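Local coordinates for putative secreted lipase (Streptomyces sp. W007, PDB 5H6B), which probably hydrolyses the ester bonds of triacylglycerols, as a thermostable lipase of the alpha/beta-hydrolase clan, at residues Q201-T204 with T208-L211; H28-V33 with K127-V132; P226-E231 with D239-H244. One frame throughout, in Å; residues are numbered along the deposited sequence.

Interaction 1 of 3, residues Q201-T204 with T208-L211; sequences QVVT and TQYL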
ATOM      1  N   GLN A 201       8.465 -11.817   7.717  1.00 35.86           N
ATOM      2  CA  GLN A 201       9.647 -11.701   8.585  1.00 35.38           C
ATOM      3  C   GLN A 201       9.945 -10.274   9.078  1.00 35.51           C
ATOM      4  O   GLN A 201      10.796 -10.089   9.947  1.00 37.68           O
ATOM      5  CB  GLN A 201      10.870 -12.291   7.855  1.00 37.27           C
ATOM      6  CG  GLN A 201      11.562 -11.402   6.796  1.00 37.69           C
ATOM      7  CD  GLN A 201      10.845 -11.306   5.449  1.00 37.01           C
ATOM      8  OE1 GLN A 201       9.605 -11.331   5.376  1.00 36.54           O
ATOM      9  NE2 GLN A 201      11.628 -11.159   4.370  1.00 36.56           N
ATOM     10  N   VAL A 202       9.272  -9.281   8.494  1.00 36.18           N
ATOM     11  CA  VAL A 202       9.536  -7.844   8.723  1.00 35.88           C
ATOM     12  C   VAL A 202       8.582  -7.223   9.736  1.00 37.44           C
ATOM     13  O   VAL A 202       8.971  -6.324  10.475  1.00 36.52           O
ATOM     14  CB  VAL A 202       9.375  -7.038   7.396  1.00 37.12           C
ATOM     15  CG1 VAL A 202       9.443  -5.516   7.619  1.00 36.40           C
ATOM     16  CG2 VAL A 202      10.406  -7.485   6.368  1.00 36.88           C
ATOM     17  N   VAL A 203       7.322  -7.667   9.715  1.00 41.61           N
ATOM     18  CA  VAL A 203       6.226  -7.061  10.475  1.00 41.20           C
ATOM     19  C   VAL A 203       5.559  -8.196  11.219  1.00 42.42           C
ATOM     20  O   VAL A 203       4.672  -8.868  10.676  1.00 43.84           O
ATOM     21  CB  VAL A 203       5.186  -6.395   9.552  1.00 40.12           C
ATOM     22  CG1 VAL A 203       4.068  -5.774  10.374  1.00 42.34           C
ATOM     23  CG2 VAL A 203       5.842  -5.368   8.641  1.00 40.59           C
ATOM     24  N   THR A 204       6.025  -8.424  12.442  1.00 42.67           N
ATOM     25  CA  THR A 204       5.561  -9.522  13.268  1.00 45.38           C
ATOM     26  C   THR A 204       5.082  -9.010  14.639  1.00 47.44           C
ATOM     27  O   THR A 204       5.518  -7.944  15.089  1.00 46.75           O
ATOM     28  CB  THR A 204       6.656 -10.579  13.480  1.00 44.90           C
ATOM     29  OG1 THR A 204       7.797  -9.970  14.086  1.00 43.35           O
ATOM     30  CG2 THR A 204       7.049 -11.226  12.162  1.00 43.64           C
ATOM     31  N   THR A 208      -0.761  -8.172  13.636  1.00 35.25           N
ATOM     32  CA  THR A 208      -0.760  -6.721  13.837  1.00 38.20           C
ATOM     33  C   THR A 208      -0.911  -5.914  12.531  1.00 38.02           C
ATOM     34  O   THR A 208      -1.134  -4.700  12.572  1.00 35.65           O
ATOM     35  CB  THR A 208       0.524  -6.227  14.540  1.00 41.24           C
ATOM     36  OG1 THR A 208       1.676  -6.553  13.744  1.00 38.53           O
ATOM     37  CG2 THR A 208       0.665  -6.837  15.942  1.00 40.18           C
ATOM     38  N   GLN A 209      -0.787  -6.579  11.384  1.00 37.16           N
ATOM     39  CA  GLN A 209      -1.044  -5.946  10.091  1.00 37.51           C
ATOM     40  C   GLN A 209      -2.541  -5.741   9.871  1.00 37.93           C
ATOM     41  O   GLN A 209      -2.946  -4.796   9.203  1.00 34.82           O
ATOM     42  CB  GLN A 209      -0.471  -6.787   8.958  1.00 35.89           C
ATOM     43  CG  GLN A 209       1.028  -7.033   9.081  1.00 35.36           C
ATOM     44  CD  GLN A 209       1.524  -7.999   8.041  1.00 34.49           C
ATOM     45  OE1 GLN A 209       0.928  -8.142   6.971  1.00 32.47           O
ATOM     46  NE2 GLN A 209       2.611  -8.691   8.350  1.00 37.39           N
ATOM     47  N   TYR A 210      -3.347  -6.643  10.441  1.00 39.83           N
ATOM     48  CA  TYR A 210      -4.801  -6.601  10.309  1.00 39.00           C
ATOM     49  C   TYR A 210      -5.414  -5.354  10.928  1.00 37.63           C
ATOM     50  O   TYR A 210      -4.937  -4.862  11.943  1.00 35.29           O
ATOM     51  CB  TYR A 210      -5.456  -7.824  10.958  1.00 39.82           C
ATOM     52  CG  TYR A 210      -5.195  -9.152  10.304  1.00 39.99           C
ATOM     53  CD1 TYR A 210      -4.923  -9.263   8.930  1.00 41.10           C
ATOM     54  CD2 TYR A 210      -5.277 -10.332  11.054  1.00 42.14           C
ATOM     55  CE1 TYR A 210      -4.706 -10.502   8.354  1.00 41.20           C
ATOM     56  CE2 TYR A 210      -5.065 -11.576  10.480  1.00 40.26           C
ATOM     57  CZ  TYR A 210      -4.784 -11.646   9.127  1.00 42.42           C
ATOM     58  OH  TYR A 210      -4.559 -12.856   8.537  1.00 47.74           O
ATOM     59  N   LEU A 211      -6.473  -4.863  10.282  1.00 36.52           N
ATOM     60  CA  LEU A 211      -7.259  -3.749  10.767  1.00 38.04           C
ATOM     61  C   LEU A 211      -8.548  -4.251  11.438  1.00 38.71           C
ATOM     62  O   LEU A 211      -8.987  -5.376  11.242  1.00 35.90           O
ATOM     63  CB  LEU A 211      -7.600  -2.807   9.617  1.00 37.10           C
ATOM     64  CG  LEU A 211      -6.435  -2.011   9.017  1.00 36.74           C
ATOM     65  CD1 LEU A 211      -6.859  -1.420   7.681  1.00 37.95           C
ATOM     66  CD2 LEU A 211      -5.957  -0.901   9.929  1.00 36.82           C
TER

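Interaction 2 of 3, residues H28-V33 with K127-V132; sequences HPRPVV and KVNALV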
ATOM      1  N   HIS A  28     -14.874   0.526 -14.361  1.00 52.75           N
ATOM      2  CA  HIS A  28     -13.895   0.851 -13.326  1.00 53.66           C
ATOM      3  C   HIS A  28     -13.804   2.362 -13.193  1.00 52.54           C
ATOM      4  O   HIS A  28     -12.883   2.990 -13.703  1.00 49.68           O
ATOM      5  CB  HIS A  28     -12.552   0.217 -13.663  1.00 54.51           C
ATOM      6  CG  HIS A  28     -12.635  -1.266 -13.836  1.00 52.29           C
ATOM      7  ND1 HIS A  28     -13.001  -2.110 -12.810  1.00 49.85           N
ATOM      8  CD2 HIS A  28     -12.445  -2.053 -14.920  1.00 54.06           C
ATOM      9  CE1 HIS A  28     -13.006  -3.356 -13.246  1.00 54.09           C
ATOM     10  NE2 HIS A  28     -12.673  -3.350 -14.525  1.00 57.70           N
ATOM     11  N   PRO A  29     -14.803   2.958 -12.527  1.00 55.22           N
ATOM     12  CA  PRO A  29     -14.941   4.412 -12.479  1.00 55.46           C
ATOM     13  C   PRO A  29     -13.997   5.137 -11.528  1.00 53.62           C
ATOM     14  O   PRO A  29     -13.984   6.370 -11.513  1.00 52.99           O
ATOM     15  CB  PRO A  29     -16.395   4.598 -12.037  1.00 54.82           C
ATOM     16  CG  PRO A  29     -16.682   3.400 -11.205  1.00 55.94           C
ATOM     17  CD  PRO A  29     -15.928   2.280 -11.847  1.00 57.19           C
ATOM     18  N   ARG A  30     -13.228   4.404 -10.730  1.00 55.79           N
ATOM     19  CA  ARG A  30     -12.260   5.040  -9.852  1.00 53.14           C
ATOM     20  C   ARG A  30     -10.849   4.697 -10.303  1.00 49.02           C
ATOM     21  O   ARG A  30     -10.548   3.532 -10.569  1.00 47.42           O
ATOM     22  CB  ARG A  30     -12.503   4.644  -8.398  1.00 52.82           C
ATOM     23  CG  ARG A  30     -13.788   5.246  -7.830  1.00 52.67           C
ATOM     24  CD  ARG A  30     -14.007   4.851  -6.379  1.00 53.08           C
ATOM     25  NE  ARG A  30     -14.294   3.425  -6.311  1.00 51.57           N
ATOM     26  CZ  ARG A  30     -15.501   2.875  -6.440  1.00 55.93           C
ATOM     27  NH1 ARG A  30     -16.593   3.626  -6.614  1.00 59.53           N
ATOM     28  NH2 ARG A  30     -15.626   1.553  -6.381  1.00 51.60           N
ATOM     29  N   PRO A  31      -9.981   5.719 -10.393  1.00 48.52           N
ATOM     30  CA  PRO A  31      -8.581   5.453 -10.663  1.00 49.15           C
ATOM     31  C   PRO A  31      -7.901   4.856  -9.420  1.00 49.99           C
ATOM     32  O   PRO A  31      -8.325   5.123  -8.281  1.00 48.62           O
ATOM     33  CB  PRO A  31      -8.029   6.840 -10.951  1.00 48.80           C
ATOM     34  CG  PRO A  31      -8.806   7.722 -10.027  1.00 48.05           C
ATOM     35  CD  PRO A  31     -10.185   7.114  -9.947  1.00 46.49           C
ATOM     36  N   VAL A  32      -6.859   4.066  -9.654  1.00 48.73           N
ATOM     37  CA  VAL A  32      -6.125   3.397  -8.592  1.00 46.90           C
ATOM     38  C   VAL A  32      -4.820   4.140  -8.348  1.00 44.28           C
ATOM     39  O   VAL A  32      -4.099   4.445  -9.301  1.00 44.60           O
ATOM     40  CB  VAL A  32      -5.837   1.929  -8.955  1.00 47.40           C
ATOM     41  CG1 VAL A  32      -5.079   1.236  -7.824  1.00 48.69           C
ATOM     42  CG2 VAL A  32      -7.146   1.201  -9.246  1.00 47.63           C
ATOM     43  N   VAL A  33      -4.549   4.450  -7.078  1.00 41.54           N
ATOM     44  CA  VAL A  33      -3.269   4.991  -6.633  1.00 40.50           C
ATOM     45  C   VAL A  33      -2.478   3.912  -5.863  1.00 40.43           C
ATOM     46  O   VAL A  33      -2.964   3.367  -4.868  1.00 39.84           O
ATOM     47  CB  VAL A  33      -3.446   6.278  -5.796  1.00 40.82           C
ATOM     48  CG1 VAL A  33      -2.118   6.764  -5.224  1.00 41.02           C
ATOM     49  CG2 VAL A  33      -4.072   7.385  -6.644  1.00 42.56           C
ATOM     50  N   LYS A 127     -12.064  11.743  -0.177  1.00 63.90           N
ATOM     51  CA  LYS A 127     -11.534  11.440  -1.502  1.00 59.97           C
ATOM     52  C   LYS A 127     -11.224   9.955  -1.766  1.00 57.30           C
ATOM     53  O   LYS A 127     -10.790   9.620  -2.863  1.00 52.98           O
ATOM     54  CB  LYS A 127     -10.288  12.303  -1.729  1.00 60.30           C
ATOM     55  CG  LYS A 127     -10.577  13.801  -1.703  1.00 64.42           C
ATOM     56  CD  LYS A 127      -9.587  14.543  -0.814  1.00 73.26           C
ATOM     57  CE  LYS A 127      -9.906  16.030  -0.689  1.00 73.97           C
ATOM     58  NZ  LYS A 127      -8.795  16.771  -0.020  1.00 75.29           N
ATOM     59  N   VAL A 128     -11.466   9.064  -0.795  1.00 56.62           N
ATOM     60  CA  VAL A 128     -11.076   7.642  -0.923  1.00 51.00           C
ATOM     61  C   VAL A 128     -12.208   6.662  -0.591  1.00 48.43           C
ATOM     62  O   VAL A 128     -12.791   6.695   0.494  1.00 49.65           O
ATOM     63  CB  VAL A 128      -9.847   7.309  -0.037  1.00 49.57           C
ATOM     64  CG1 VAL A 128      -9.526   5.821  -0.052  1.00 47.56           C
ATOM     65  CG2 VAL A 128      -8.636   8.104  -0.494  1.00 51.79           C
ATOM     66  N   ASN A 129     -12.441   5.744  -1.520  1.00 44.21           N
ATOM     67  CA  ASN A 129     -13.452   4.698  -1.397  1.00 44.91           C
ATOM     68  C   ASN A 129     -12.885   3.441  -0.700  1.00 46.31           C
ATOM     69  O   ASN A 129     -13.511   2.893   0.208  1.00 44.08           O
ATOM     70  CB  ASN A 129     -13.991   4.362  -2.796  1.00 43.79           C
ATOM     71  CG  ASN A 129     -14.796   3.080  -2.833  1.00 45.57           C
ATOM     72  OD1 ASN A 129     -15.906   3.024  -2.328  1.00 49.68           O
ATOM     73  ND2 ASN A 129     -14.250   2.051  -3.447  1.00 44.54           N
ATOM     74  N   ALA A 130     -11.707   2.992  -1.143  1.00 46.40           N
ATOM     75  CA  ALA A 130     -11.098   1.766  -0.640  1.00 43.05           C
ATOM     76  C   ALA A 130      -9.589   1.903  -0.430  1.00 43.57           C
ATOM     77  O   ALA A 130      -8.885   2.567  -1.204  1.00 42.65           O
ATOM     78  CB  ALA A 130     -11.406   0.590  -1.562  1.00 42.28           C
ATOM     79  N   LEU A 131      -9.120   1.305   0.665  1.00 40.78           N
ATOM     80  CA  LEU A 131      -7.716   1.191   0.957  1.00 40.52           C
ATOM     81  C   LEU A 131      -7.380  -0.281   1.079  1.00 40.66           C
ATOM     82  O   LEU A 131      -7.831  -0.956   2.017  1.00 38.11           O
ATOM     83  CB  LEU A 131      -7.359   1.912   2.260  1.00 40.01           C
ATOM     84  CG  LEU A 131      -5.901   1.740   2.730  1.00 38.31           C
ATOM     85  CD1 LEU A 131      -4.881   2.130   1.661  1.00 38.36           C
ATOM     86  CD2 LEU A 131      -5.666   2.522   3.998  1.00 38.81           C
ATOM     87  N   VAL A 132      -6.557  -0.754   0.145  1.00 40.19           N
ATOM     88  CA  VAL A 132      -6.058  -2.113   0.136  1.00 36.85           C
ATOM     89  C   VAL A 132      -4.608  -2.076   0.566  1.00 36.85           C
ATOM     90  O   VAL A 132      -3.785  -1.414  -0.065  1.00 37.25           O
ATOM     91  CB  VAL A 132      -6.184  -2.725  -1.264  1.00 37.53           C
ATOM     92  CG1 VAL A 132      -5.815  -4.201  -1.244  1.00 37.00           C
ATOM     93  CG2 VAL A 132      -7.599  -2.508  -1.790  1.00 37.55           C
TER

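Interaction 3 of 3, residues P226-E231 with D239-H244; sequences PVDLSE and DRIAFH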
ATOM      1  N   PRO A 226      -2.518 -22.428   0.245  1.00 46.35           N
ATOM      2  CA  PRO A 226      -1.693 -23.032   1.305  1.00 44.34           C
ATOM      3  C   PRO A 226      -0.194 -23.168   1.010  1.00 43.51           C
ATOM      4  O   PRO A 226       0.609 -23.155   1.952  1.00 41.35           O
ATOM      5  CB  PRO A 226      -2.299 -24.443   1.470  1.00 43.68           C
ATOM      6  CG  PRO A 226      -3.710 -24.308   1.011  1.00 44.37           C
ATOM      7  CD  PRO A 226      -3.735 -23.233  -0.032  1.00 44.14           C
ATOM      8  N   VAL A 227       0.166 -23.340  -0.266  1.00 43.74           N
ATOM      9  CA  VAL A 227       1.570 -23.487  -0.677  1.00 43.52           C
ATOM     10  C   VAL A 227       2.206 -22.184  -1.213  1.00 46.68           C
ATOM     11  O   VAL A 227       3.338 -22.208  -1.691  1.00 52.99           O
ATOM     12  CB  VAL A 227       1.755 -24.658  -1.685  1.00 44.44           C
ATOM     13  CG1 VAL A 227       1.548 -26.015  -0.995  1.00 42.62           C
ATOM     14  CG2 VAL A 227       0.838 -24.515  -2.899  1.00 42.23           C
ATOM     15  N   ASP A 228       1.499 -21.054  -1.122  1.00 45.04           N
ATOM     16  CA  ASP A 228       2.103 -19.739  -1.381  1.00 43.23           C
ATOM     17  C   ASP A 228       2.839 -19.300  -0.110  1.00 43.42           C
ATOM     18  O   ASP A 228       2.221 -18.859   0.870  1.00 40.36           O
ATOM     19  CB  ASP A 228       1.040 -18.711  -1.800  1.00 42.37           C
ATOM     20  CG  ASP A 228       1.637 -17.364  -2.195  1.00 44.24           C
ATOM     21  OD1 ASP A 228       2.848 -17.152  -1.987  1.00 46.08           O
ATOM     22  OD2 ASP A 228       0.888 -16.501  -2.703  1.00 40.57           O
ATOM     23  N   LEU A 229       4.162 -19.426  -0.139  1.00 40.80           N
ATOM     24  CA  LEU A 229       4.994 -19.073   0.987  1.00 42.27           C
ATOM     25  C   LEU A 229       5.670 -17.693   0.844  1.00 43.03           C
ATOM     26  O   LEU A 229       6.697 -17.466   1.473  1.00 43.34           O
ATOM     27  CB  LEU A 229       6.054 -20.163   1.190  1.00 46.01           C
ATOM     28  CG  LEU A 229       5.596 -21.624   1.068  1.00 47.61           C
ATOM     29  CD1 LEU A 229       6.773 -22.558   1.302  1.00 49.16           C
ATOM     30  CD2 LEU A 229       4.455 -21.953   2.029  1.00 45.62           C
ATOM     31  N   SER A 230       5.106 -16.776   0.047  1.00 39.34           N
ATOM     32  CA  SER A 230       5.641 -15.413  -0.065  1.00 37.84           C
ATOM     33  C   SER A 230       5.917 -14.800   1.291  1.00 35.49           C
ATOM     34  O   SER A 230       5.120 -14.930   2.204  1.00 37.03           O
ATOM     35  CB  SER A 230       4.681 -14.469  -0.812  1.00 37.21           C
ATOM     36  OG  SER A 230       4.732 -14.709  -2.197  1.00 38.93           O
ATOM     37  N   GLU A 231       7.049 -14.122   1.397  1.00 34.36           N
ATOM     38  CA  GLU A 231       7.377 -13.319   2.567  1.00 35.11           C
ATOM     39  C   GLU A 231       7.030 -11.840   2.276  1.00 33.44           C
ATOM     40  O   GLU A 231       6.268 -11.546   1.351  1.00 32.43           O
ATOM     41  CB  GLU A 231       8.829 -13.571   3.027  1.00 36.18           C
ATOM     42  CG  GLU A 231       9.933 -13.447   1.970  1.00 38.32           C
ATOM     43  CD  GLU A 231       9.940 -12.104   1.267  1.00 42.14           C
ATOM     44  OE1 GLU A 231       9.484 -12.038   0.093  1.00 45.94           O
ATOM     45  OE2 GLU A 231      10.372 -11.103   1.888  1.00 41.15           O
ATOM     46  N   ASP A 239       3.674 -11.364  -6.352  1.00 36.47           N
ATOM     47  CA  ASP A 239       2.719 -12.408  -6.052  1.00 35.52           C
ATOM     48  C   ASP A 239       1.358 -12.138  -6.744  1.00 33.42           C
ATOM     49  O   ASP A 239       0.601 -11.289  -6.308  1.00 31.79           O
ATOM     50  CB  ASP A 239       2.596 -12.513  -4.529  1.00 38.05           C
ATOM     51  CG  ASP A 239       1.869 -13.745  -4.099  1.00 38.71           C
ATOM     52  OD1 ASP A 239       0.911 -14.105  -4.809  1.00 39.41           O
ATOM     53  OD2 ASP A 239       2.252 -14.351  -3.076  1.00 38.70           O
ATOM     54  N   ARG A 240       1.079 -12.858  -7.830  1.00 34.41           N
ATOM     55  CA  ARG A 240      -0.188 -12.723  -8.566  1.00 38.34           C
ATOM     56  C   ARG A 240      -1.411 -13.235  -7.790  1.00 38.49           C
ATOM     57  O   ARG A 240      -2.527 -12.814  -8.072  1.00 36.67           O
ATOM     58  CB  ARG A 240      -0.159 -13.473  -9.898  1.00 40.62           C
ATOM     59  CG  ARG A 240       0.532 -12.754 -11.026  1.00 43.96           C
ATOM     60  CD  ARG A 240       2.011 -12.916 -10.924  1.00 47.57           C
ATOM     61  NE  ARG A 240       2.714 -12.450 -12.121  1.00 52.90           N
ATOM     62  CZ  ARG A 240       4.025 -12.173 -12.175  1.00 48.15           C
ATOM     63  NH1 ARG A 240       4.825 -12.297 -11.093  1.00 42.53           N
ATOM     64  NH2 ARG A 240       4.533 -11.744 -13.325  1.00 45.84           N
ATOM     65  N   ILE A 241      -1.211 -14.170  -6.862  1.00 37.71           N
ATOM     66  CA  ILE A 241      -2.287 -14.603  -5.977  1.00 38.60           C
ATOM     67  C   ILE A 241      -2.740 -13.402  -5.151  1.00 38.01           C
ATOM     68  O   ILE A 241      -3.924 -13.043  -5.168  1.00 36.67           O
ATOM     69  CB  ILE A 241      -1.856 -15.800  -5.101  1.00 39.76           C
ATOM     70  CG1 ILE A 241      -1.715 -17.051  -5.974  1.00 41.65           C
ATOM     71  CG2 ILE A 241      -2.873 -16.052  -4.001  1.00 41.24           C
ATOM     72  CD1 ILE A 241      -0.897 -18.167  -5.356  1.00 41.48           C
ATOM     73  N   ALA A 242      -1.786 -12.750  -4.479  1.00 34.94           N
ATOM     74  CA  ALA A 242      -2.073 -11.506  -3.776  1.00 34.66           C
ATOM     75  C   ALA A 242      -2.709 -10.472  -4.702  1.00 36.17           C
ATOM     76  O   ALA A 242      -3.714  -9.858  -4.341  1.00 38.22           O
ATOM     77  CB  ALA A 242      -0.835 -10.940  -3.118  1.00 35.03           C
ATOM     78  N   PHE A 243      -2.171 -10.305  -5.907  1.00 35.06           N
ATOM     79  CA  PHE A 243      -2.714  -9.282  -6.814  1.00 36.42           C
ATOM     80  C   PHE A 243      -4.134  -9.594  -7.331  1.00 36.20           C
ATOM     81  O   PHE A 243      -4.928  -8.677  -7.531  1.00 33.96           O
ATOM     82  CB  PHE A 243      -1.731  -8.986  -7.969  1.00 36.70           C
ATOM     83  CG  PHE A 243      -0.360  -8.495  -7.519  1.00 36.08           C
ATOM     84  CD1 PHE A 243      -0.156  -7.885  -6.267  1.00 36.86           C
ATOM     85  CD2 PHE A 243       0.739  -8.614  -8.373  1.00 36.38           C
ATOM     86  CE1 PHE A 243       1.111  -7.429  -5.882  1.00 37.87           C
ATOM     87  CE2 PHE A 243       2.008  -8.158  -7.985  1.00 36.02           C
ATOM     88  CZ  PHE A 243       2.189  -7.559  -6.745  1.00 35.39           C
ATOM     89  N   HIS A 244      -4.455 -10.872  -7.521  1.00 37.45           N
ATOM     90  CA  HIS A 244      -5.826 -11.280  -7.837  1.00 39.51           C
ATOM     91  C   HIS A 244      -6.786 -10.851  -6.744  1.00 40.00           C
ATOM     92  O   HIS A 244      -7.890 -10.342  -7.036  1.00 38.57           O
ATOM     93  CB  HIS A 244      -5.916 -12.785  -8.028  1.00 42.25           C
ATOM     94  CG  HIS A 244      -7.199 -13.237  -8.645  1.00 48.41           C
ATOM     95  ND1 HIS A 244      -8.283 -13.652  -7.895  1.00 47.62           N
ATOM     96  CD2 HIS A 244      -7.570 -13.342  -9.945  1.00 49.02           C
ATOM     97  CE1 HIS A 244      -9.266 -13.989  -8.713  1.00 49.63           C
ATOM     98  NE2 HIS A 244      -8.858 -13.815  -9.960  1.00 49.66           N
TER

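Interaction 1 of 3, residues Q201-T204 with T208-L211
Val203 and Gln209 carry most of this contact, which draws together two arms of the loop between strands 191-196 and 216-220. The amide of Gln209 reaches across to the backbone of Val203: NE2 donates to Val203 O at 3.1 Å, with an N-H...O angle of 153°. The bond uses a lone pair of the carbonyl, in the carbonyl plane, and the oxygen in turn lies almost exactly in the plane of the Gln209 amide. Below the polar tip, the aliphatic part of the glutamine lies against the valine, with Val203 CG1 packed 3.5 Å from Gln209 CG. Chi1 of Val203 (-180°) points that methyl at the glutamine, while Gln209 stays extended beyond CG (chi2 173°) and thereby carries its amide over to the opposite arm. Thr208 adds a looser touch, its OG1 lying 4.2 Å from Val203 CG1; this hydroxyl is bonded to Pro205 O in the three-residue connection. With an alanine in place of the glutamine, Val203 O would probably lose this donor and a gap would open beside the valine methyl. The glutamine NE2 also makes a weak hydrogen bond to Asp200 OD2, while OD1 of the same aspartate accepts from the backbone N of Val202 and of Val203. Asp200 is probably the acid of a Ser-His-Asp triad, which would place the contact beside the active site. Gln209 rests on Ala196 of strand 191-196, and Val203 packs against His232, the presumed triad histidine and first residue of helix 232-237.

Interaction 2 of 3, residues H28-V33 with K127-V132
Asn129 meets Arg30 where strand 128-134 turns a corner. Ahead of it, Lys127 and Val128 both touch Tyr118 of helix 115-121 instead. At Asn129 the side chain swings anti to the backbone N (chi1 166°), which lays its amide over one face of the Arg30 guanidinium. The amide CG sits 3.5 Å above the guanidinium plane, displaced toward its rim, and the two planes are inclined by 38°. Asn129 ND2 comes within 3.2 Å of Arg30 NE, and Asn129 CB packs 3.6 Å from Arg30 CD. The arginine chain bends at chi3 (-68°) and turns its guanidinium under the amide, the two side chains crossing at about a right angle. Past the corner, Ala130 touches Asp104 of strand 103-108, which lies between strands 32-35 and 128-134. Asp104 is the partner common to both polar groups: its OD2 forms a salt bridge with Arg30 NE, and its OD1 accepts from Asn129 ND2. Since NE and ND2 are both donors, no hydrogen bond joins them; the tilted, offset packing of amide over guanidinium is probably sustained by the carboxylate that each of them grips.

Interaction 3 of 3, residues P226-E231 with D239-H244
Asp239 OD2 is approached by two side chains of segment 226-231. Ser230 OG donates to it at 2.7 Å, arriving on the anti side and 28° out of the carboxylate plane. Asp228 OD2 lies only 2.6 Å from the same Asp239 OD2, the two acids coming from opposite directions with their carboxylate planes 33° apart. An approach this close suggests that one of the two acid groups holds a proton, which would relieve the repulsion expected of paired negative charges. Each carboxylate is also fixed from its own segment. Asp228 OD1 accepts from Ser230 N at 3.1 Å, closing an Asx turn that sets the serine beside its partner. Asp239 is the N-cap of helix 240-250: with CG anti to the backbone N (chi1 -168°), its OD1 takes the amide of Ala242 at 3.0 Å from above the carboxylate plane. Ile241 closes one flank, its CD1 methyl 3.6 Å from Asp228 OD2. Glu231 N-caps the following helix 232-237, so residues of both segments cap helix starts. Asp228, Ser230, Asp239 and Ile241 all touch Leu221 of helix 221-224, and Ser230 and Ala242 also pack on Ile235, so that the contact joins the starts of two successive helices beside a third.

Interaction 2 comes first from the N terminus and closes the longest loop: the 93 residues between its segments include strands 59-63 and 103-108, and the latter lies between the two joined strands in the sheet. Interaction 1 follows, bridging a three-residue connection after strand 191-196. Interaction 3 closes last, spanning helix 232-237 and joining the loop before it to the start of helix 240-250. The three stand in series, neither nesting nor crossing. Interactions 1 and 3 touch, probably through a hydrogen bond between Gln201 and Glu231 beside the presumed active site, whereas interaction 2 lies across the chain's centre from interaction 1, their centres about 23 Å apart.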